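Local coordinates for PilO protein (Pseudomonas aeruginosa, PDB 5UVR) that helps build the inner-membrane platform of type IVa pili, pairing with PilN in a complex essential for pilus assembly, with a role in twitching motility and surface adhesion, at residues L13-F19 with D48-F52; Q39-G45 with K80-L86. All coordinates share one frame; numbering follows the deposited sequence.

Contact 2 is the larger interface and lies mostly in the core. It joins strands 33-44 and 81-86 edge to edge through regular backbone hydrogen bonds. Contact 1 is smaller and nearer the surface. It sets the loop before strand 18-24, with the start of that strand, against helix 46-57, and no direct hydrogen bond crosses it; apolar side chains and two waters do the joining. The two meet on the helix-covered side of the sheet, where Leu17 CB packs on Val42 CG2 at 3.4 Å and Phe52 CE2 on Ile40 CD1 at 3.4 Å. Strand 33-44 runs on into helix 46-57, so one continuous piece of chain supplies a segment to each contact.

Contact 1. Residues L13-F19 with D48-F52; sequences LGSGLEF and DLATF
Leu17 holds CG anti to its carbonyl carbon (chi1 -61°), with an extended chi2, and its two methyls reach helix 46-57. Phe52 turns the other way, with CG anti to the backbone N (chi1 176°), and this brings an edge of its ring up to Leu13 and Gly14. Leu17 CD1 then sits 3.5 Å from Phe52 CB, and the two side chains cross at about a right angle. The other methyl, Leu17 CD2, touches Leu49 CD2 at 3.6 Å and also brushes Asp48 CB. At the ring edge, Phe52 CD1 is 3.6 Å from Gly14 N. Leu13 CB lies at the same edge. Phe19 comes from the opposite direction and turns its ring edge toward the face of Phe52. This is an offset edge-to-face pair, with planes at 82° and centroids 6.0 Å apart.

The outer side is polar and bridged by water. One water donates to Ser15 O and to Asp48 O, the latter at 2.6 Å. A second donates to Gly16 O and, at 2.7 Å, to Asp48 OD2. Loop carbonyls are thus tied to the first turn of the helix without direct bonds. Gly14 to Leu17 form a type II beta turn, closed by Leu17 N to Gly14 O at 3.1 Å. Ile8 of helix 4-10 touches both Leu13 and Phe52. On the sheet, Val42 of strand 33-44 is touched by Leu17, Phe19 and Leu49. Such packing of a connecting loop on a helix that covers one face of an antiparallel sheet fits the modified ferredoxin fold of the PilO core.

Contact 2. Residues Q39-G45 with K80-L86; sequences QISVVGG and KLRMSIL
Ile40 and Ile85 pack tightly, side by side and pointing the same way. Ile40 CG1 is 3.4 Å from Ile85 CG2, closer than usual for two carbons. Both branches lie between backbone N and carbonyl carbon (chi1 of Ile40 84°), which turns them toward each other. On the same face Val42 CG1 meets Met83 CE at 3.8 Å. Every side chain on this face is buried. Helix 46-57 covers this face, while Phe68 of strand 66-72 touches Met83 and Ile85.

The backbones pair antiparallel in regular register. Ile40 with Ile85, Val42 with Met83 and Gly44 with Leu81 are hydrogen-bonded pairs, each closed by two N-H to O bonds. Met83 N to Val42 O, at 2.8 Å, is nearly straight. Strands 33-44 and 81-86 are neighbours in the sheet of the modified ferredoxin fold, with strands 18-24 and 66-72 flanking them. Gly45 sits at the N-cap position of helix 46-57.

The other face is looser, more polar and partly open to solvent at Gln39, Ser41, Arg82 and Ser84, although Val43 and Leu86 are buried. Ser41 OG and Ser84 OG share a hydrogen bond of 3.0 Å across a non-hydrogen-bonded pair. Gln39 bends at chi2 (70°) and folds over its partner strand. Its OE1 comes 3.6 Å from Leu86 CB; NE2 is near Ile85 O, but the angle is too poor for a hydrogen bond. Val43 CG2 lies 4.1 Å from Arg82 CB. Arg82 NE lies near this methyl and forms a salt bridge with Glu20 OE1. At the exposed end, the Lys80 chain runs across Gly44, with Lys80 CB 3.6 Å from Gly44 O.

Contact 1. Residues L13-F19 with D48-F52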
loop_
_atom_site.group_PDB
_atom_site.type_symbol
_atom_site.label_atom_id
_atom_site.label_comp_id
_atom_site.label_asym_id
_atom_site.label_seq_id
_atom_site.Cartn_x
_atom_site.Cartn_y
_atom_site.Cartn_z
ATOM N N LEU A 13 9.014 -2.025 -6.900
ATOM C CA LEU A 13 8.693 -0.857 -6.092
ATOM C C LEU A 13 9.279 -0.983 -4.697
ATOM O O LEU A 13 9.457 -2.083 -4.166
ATOM C CB LEU A 13 7.181 -0.669 -6.000
ATOM C CG LEU A 13 6.556 -0.131 -7.280
ATOM C CD1 LEU A 13 5.053 -0.183 -7.206
ATOM C CD2 LEU A 13 7.041 1.287 -7.515
ATOM N N GLY A 14 9.589 0.164 -4.105
ATOM C CA GLY A 14 10.060 0.191 -2.738
ATOM C C GLY A 14 11.560 0.175 -2.556
ATOM O O GLY A 14 12.031 -0.250 -1.496
ATOM N N SER A 15 12.328 0.638 -3.544
ATOM C CA SER A 15 13.780 0.662 -3.414
ATOM C C SER A 15 14.198 1.572 -2.266
ATOM O O SER A 15 13.614 2.638 -2.048
ATOM C CB SER A 15 14.421 1.134 -4.721
ATOM O OG SER A 15 13.839 0.467 -5.830
ATOM N N GLY A 16 15.216 1.139 -1.525
ATOM C CA GLY A 16 15.677 1.848 -0.351
ATOM C C GLY A 16 14.846 1.640 0.893
ATOM O O GLY A 16 15.253 2.094 1.971
ATOM N N LEU A 17 13.710 0.962 0.789
ATOM C CA LEU A 17 12.790 0.818 1.902
ATOM C C LEU A 17 12.954 -0.526 2.590
ATOM O O LEU A 17 13.266 -1.538 1.960
ATOM C CB LEU A 17 11.341 0.960 1.434
ATOM C CG LEU A 17 11.015 2.310 0.823
ATOM C CD1 LEU A 17 9.548 2.326 0.411
ATOM C CD2 LEU A 17 11.312 3.404 1.818
ATOM N N GLU A 18 12.704 -0.518 3.894
ATOM C CA GLU A 18 12.706 -1.716 4.726
ATOM C C GLU A 18 11.257 -2.024 5.071
ATOM O O GLU A 18 10.663 -1.367 5.932
ATOM C CB GLU A 18 13.542 -1.502 5.984
ATOM C CG GLU A 18 14.975 -1.043 5.723
ATOM C CD GLU A 18 15.883 -2.174 5.268
ATOM O OE1 GLU A 18 15.450 -3.346 5.311
ATOM O OE2 GLU A 18 17.034 -1.890 4.871
ATOM N N PHE A 19 10.680 -3.017 4.402
ATOM C CA PHE A 19 9.343 -3.453 4.776
ATOM C C PHE A 19 9.376 -4.077 6.159
ATOM O O PHE A 19 10.286 -4.848 6.487
ATOM C CB PHE A 19 8.792 -4.433 3.750
ATOM C CG PHE A 19 8.363 -3.770 2.482
ATOM C CD1 PHE A 19 7.091 -3.224 2.372
ATOM C CD2 PHE A 19 9.236 -3.649 1.419
ATOM C CE1 PHE A 19 6.694 -2.596 1.211
ATOM C CE2 PHE A 19 8.842 -3.020 0.245
ATOM C CZ PHE A 19 7.564 -2.493 0.146
ATOM N N ASP A 48 12.790 8.174 -0.429
ATOM C CA ASP A 48 12.437 6.829 -0.875
ATOM C C ASP A 48 10.975 6.497 -0.590
ATOM O O ASP A 48 10.331 5.784 -1.373
ATOM C CB ASP A 48 13.373 5.823 -0.208
ATOM C CG ASP A 48 14.797 5.950 -0.695
ATOM O OD1 ASP A 48 15.019 6.104 -1.919
ATOM O OD2 ASP A 48 15.708 5.905 0.148
ATOM N N LEU A 49 10.433 6.979 0.521
ATOM C CA LEU A 49 9.019 6.753 0.788
ATOM C C LEU A 49 8.155 7.466 -0.240
ATOM O O LEU A 49 7.156 6.907 -0.726
ATOM C CB LEU A 49 8.683 7.219 2.195
ATOM C CG LEU A 49 9.264 6.348 3.316
ATOM C CD1 LEU A 49 9.193 7.074 4.651
ATOM C CD2 LEU A 49 8.465 5.040 3.395
ATOM N N ALA A 50 8.519 8.703 -0.584
ATOM C CA ALA A 50 7.759 9.440 -1.593
ATOM C C ALA A 50 7.815 8.743 -2.941
ATOM O O ALA A 50 6.790 8.623 -3.620
ATOM C CB ALA A 50 8.290 10.862 -1.723
ATOM N N THR A 51 9.001 8.275 -3.341
ATOM C CA THR A 51 9.135 7.571 -4.611
ATOM C C THR A 51 8.238 6.342 -4.637
ATOM O O THR A 51 7.599 6.045 -5.657
ATOM C CB THR A 51 10.596 7.186 -4.842
ATOM O OG1 THR A 51 11.380 8.380 -4.950
ATOM C CG2 THR A 51 10.754 6.397 -6.117
ATOM N N PHE A 52 8.168 5.630 -3.515
ATOM C CA PHE A 52 7.269 4.479 -3.404
ATOM C C PHE A 52 5.804 4.883 -3.593
ATOM O O PHE A 52 5.066 4.241 -4.353
ATOM C CB PHE A 52 7.476 3.804 -2.052
ATOM C CG PHE A 52 6.533 2.654 -1.794
ATOM C CD1 PHE A 52 6.653 1.478 -2.509
ATOM C CD2 PHE A 52 5.558 2.742 -0.816
ATOM C CE1 PHE A 52 5.792 0.405 -2.268
ATOM C CE2 PHE A 52 4.693 1.675 -0.572
ATOM C CZ PHE A 52 4.818 0.507 -1.305
HETATM O O HOH W 1 11.167 3.862 -2.986
HETATM O O HOH W 2 15.087 5.030 2.582
#

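Contact 2. Residues Q39-G45 with K80-L86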
loop_
_atom_site.group_PDB
_atom_site.type_symbol
_atom_site.label_atom_id
_atom_site.label_comp_id
_atom_site.label_asym_id
_atom_site.label_seq_id
_atom_site.Cartn_x
_atom_site.Cartn_y
_atom_site.Cartn_z
ATOM N N GLN A 39 -2.557 -3.860 4.089
ATOM C CA GLN A 39 -2.000 -2.958 5.087
ATOM C C GLN A 39 -0.484 -3.092 5.065
ATOM O O GLN A 39 0.041 -4.210 5.099
ATOM C CB GLN A 39 -2.560 -3.293 6.471
ATOM C CG GLN A 39 -1.982 -2.494 7.609
ATOM C CD GLN A 39 -2.424 -1.047 7.584
ATOM O OE1 GLN A 39 -3.617 -0.754 7.494
ATOM N NE2 GLN A 39 -1.462 -0.129 7.670
ATOM N N ILE A 40 0.230 -1.975 4.963
ATOM C CA ILE A 40 1.682 -2.064 4.878
ATOM C C ILE A 40 2.341 -1.075 5.830
ATOM O O ILE A 40 1.872 0.055 6.016
ATOM C CB ILE A 40 2.208 -1.870 3.437
ATOM C CG1 ILE A 40 2.357 -0.402 3.083
ATOM C CG2 ILE A 40 1.338 -2.585 2.420
ATOM C CD1 ILE A 40 3.034 -0.187 1.757
ATOM N N SER A 41 3.429 -1.526 6.454
ATOM C CA SER A 41 4.294 -0.692 7.273
ATOM C C SER A 41 5.687 -0.764 6.680
ATOM O O SER A 41 6.197 -1.857 6.418
ATOM C CB SER A 41 4.324 -1.160 8.729
ATOM O OG SER A 41 3.115 -0.844 9.393
ATOM N N VAL A 42 6.305 0.385 6.453
ATOM C CA VAL A 42 7.587 0.398 5.768
ATOM C C VAL A 42 8.426 1.539 6.327
ATOM O O VAL A 42 7.892 2.557 6.777
ATOM C CB VAL A 42 7.362 0.482 4.244
ATOM C CG1 VAL A 42 6.566 1.732 3.889
ATOM C CG2 VAL A 42 8.659 0.421 3.494
ATOM N N VAL A 43 9.744 1.341 6.346
ATOM C CA VAL A 43 10.690 2.274 6.956
ATOM C C VAL A 43 11.665 2.777 5.901
ATOM O O VAL A 43 12.195 1.990 5.109
ATOM C CB VAL A 43 11.446 1.618 8.126
ATOM C CG1 VAL A 43 12.605 2.501 8.578
ATOM C CG2 VAL A 43 10.510 1.355 9.282
ATOM N N GLY A 44 11.918 4.085 5.903
ATOM C CA GLY A 44 12.859 4.665 4.960
ATOM C C GLY A 44 12.937 6.168 5.157
ATOM O O GLY A 44 12.288 6.735 6.040
ATOM N N GLY A 45 13.751 6.804 4.318
ATOM C CA GLY A 45 13.792 8.252 4.280
ATOM C C GLY A 45 12.610 8.835 3.523
ATOM O O GLY A 45 11.900 8.146 2.778
ATOM N N LYS A 80 15.340 7.795 9.923
ATOM C CA LYS A 80 14.328 7.293 9.006
ATOM C C LYS A 80 12.942 7.313 9.645
ATOM O O LYS A 80 12.780 7.437 10.865
ATOM C CB LYS A 80 14.686 5.881 8.539
ATOM C CG LYS A 80 15.923 5.844 7.650
ATOM C CD LYS A 80 16.157 4.469 7.048
ATOM C CE LYS A 80 16.517 3.440 8.113
ATOM N NZ LYS A 80 16.773 2.095 7.516
ATOM N N LEU A 81 11.930 7.180 8.788
ATOM C CA LEU A 81 10.533 7.289 9.167
ATOM C C LEU A 81 9.856 5.938 9.011
ATOM O O LEU A 81 10.234 5.138 8.151
ATOM C CB LEU A 81 9.795 8.317 8.295
ATOM C CG LEU A 81 10.208 9.794 8.247
ATOM C CD1 LEU A 81 10.189 10.411 9.631
ATOM C CD2 LEU A 81 11.566 10.011 7.571
ATOM N N ARG A 82 8.850 5.694 9.843
ATOM C CA ARG A 82 7.969 4.548 9.675
ATOM C C ARG A 82 6.658 5.035 9.075
ATOM O O ARG A 82 5.948 5.837 9.692
ATOM C CB ARG A 82 7.729 3.827 11.001
ATOM C CG ARG A 82 6.677 2.716 10.909
ATOM C CD ARG A 82 6.625 1.911 12.191
ATOM N NE ARG A 82 7.901 1.251 12.443
ATOM C CZ ARG A 82 8.765 1.599 13.398
ATOM N NH1 ARG A 82 8.487 2.606 14.216
ATOM N NH2 ARG A 82 9.903 0.932 13.538
ATOM N N MET A 83 6.350 4.558 7.877
ATOM C CA MET A 83 5.119 4.900 7.172
ATOM C C MET A 83 4.163 3.714 7.185
ATOM O O MET A 83 4.548 2.604 6.808
ATOM C CB MET A 83 5.410 5.310 5.729
ATOM C CG MET A 83 4.167 5.785 4.985
ATOM S SD MET A 83 4.512 6.270 3.288
ATOM C CE MET A 83 4.563 4.658 2.514
ATOM N N SER A 84 2.924 3.951 7.615
ATOM C CA SER A 84 1.853 2.961 7.553
ATOM C C SER A 84 0.787 3.453 6.588
ATOM O O SER A 84 0.421 4.630 6.614
ATOM C CB SER A 84 1.211 2.722 8.924
ATOM O OG SER A 84 2.051 1.952 9.761
ATOM N N ILE A 85 0.284 2.555 5.745
ATOM C CA ILE A 85 -0.721 2.940 4.764
ATOM C C ILE A 85 -1.572 1.720 4.437
ATOM O O ILE A 85 -1.097 0.583 4.455
ATOM C CB ILE A 85 -0.042 3.554 3.514
ATOM C CG1 ILE A 85 -1.041 4.325 2.656
ATOM C CG2 ILE A 85 0.627 2.501 2.674
ATOM C CD1 ILE A 85 -0.353 5.264 1.702
ATOM N N LEU A 86 -2.853 1.957 4.173
ATOM C CA LEU A 86 -3.766 0.902 3.761
ATOM C C LEU A 86 -4.099 1.142 2.297
ATOM O O LEU A 86 -4.622 2.206 1.949
ATOM C CB LEU A 86 -5.033 0.888 4.615
ATOM C CG LEU A 86 -6.123 -0.100 4.194
ATOM C CD1 LEU A 86 -5.742 -1.512 4.616
ATOM C CD2 LEU A 86 -7.471 0.296 4.771
#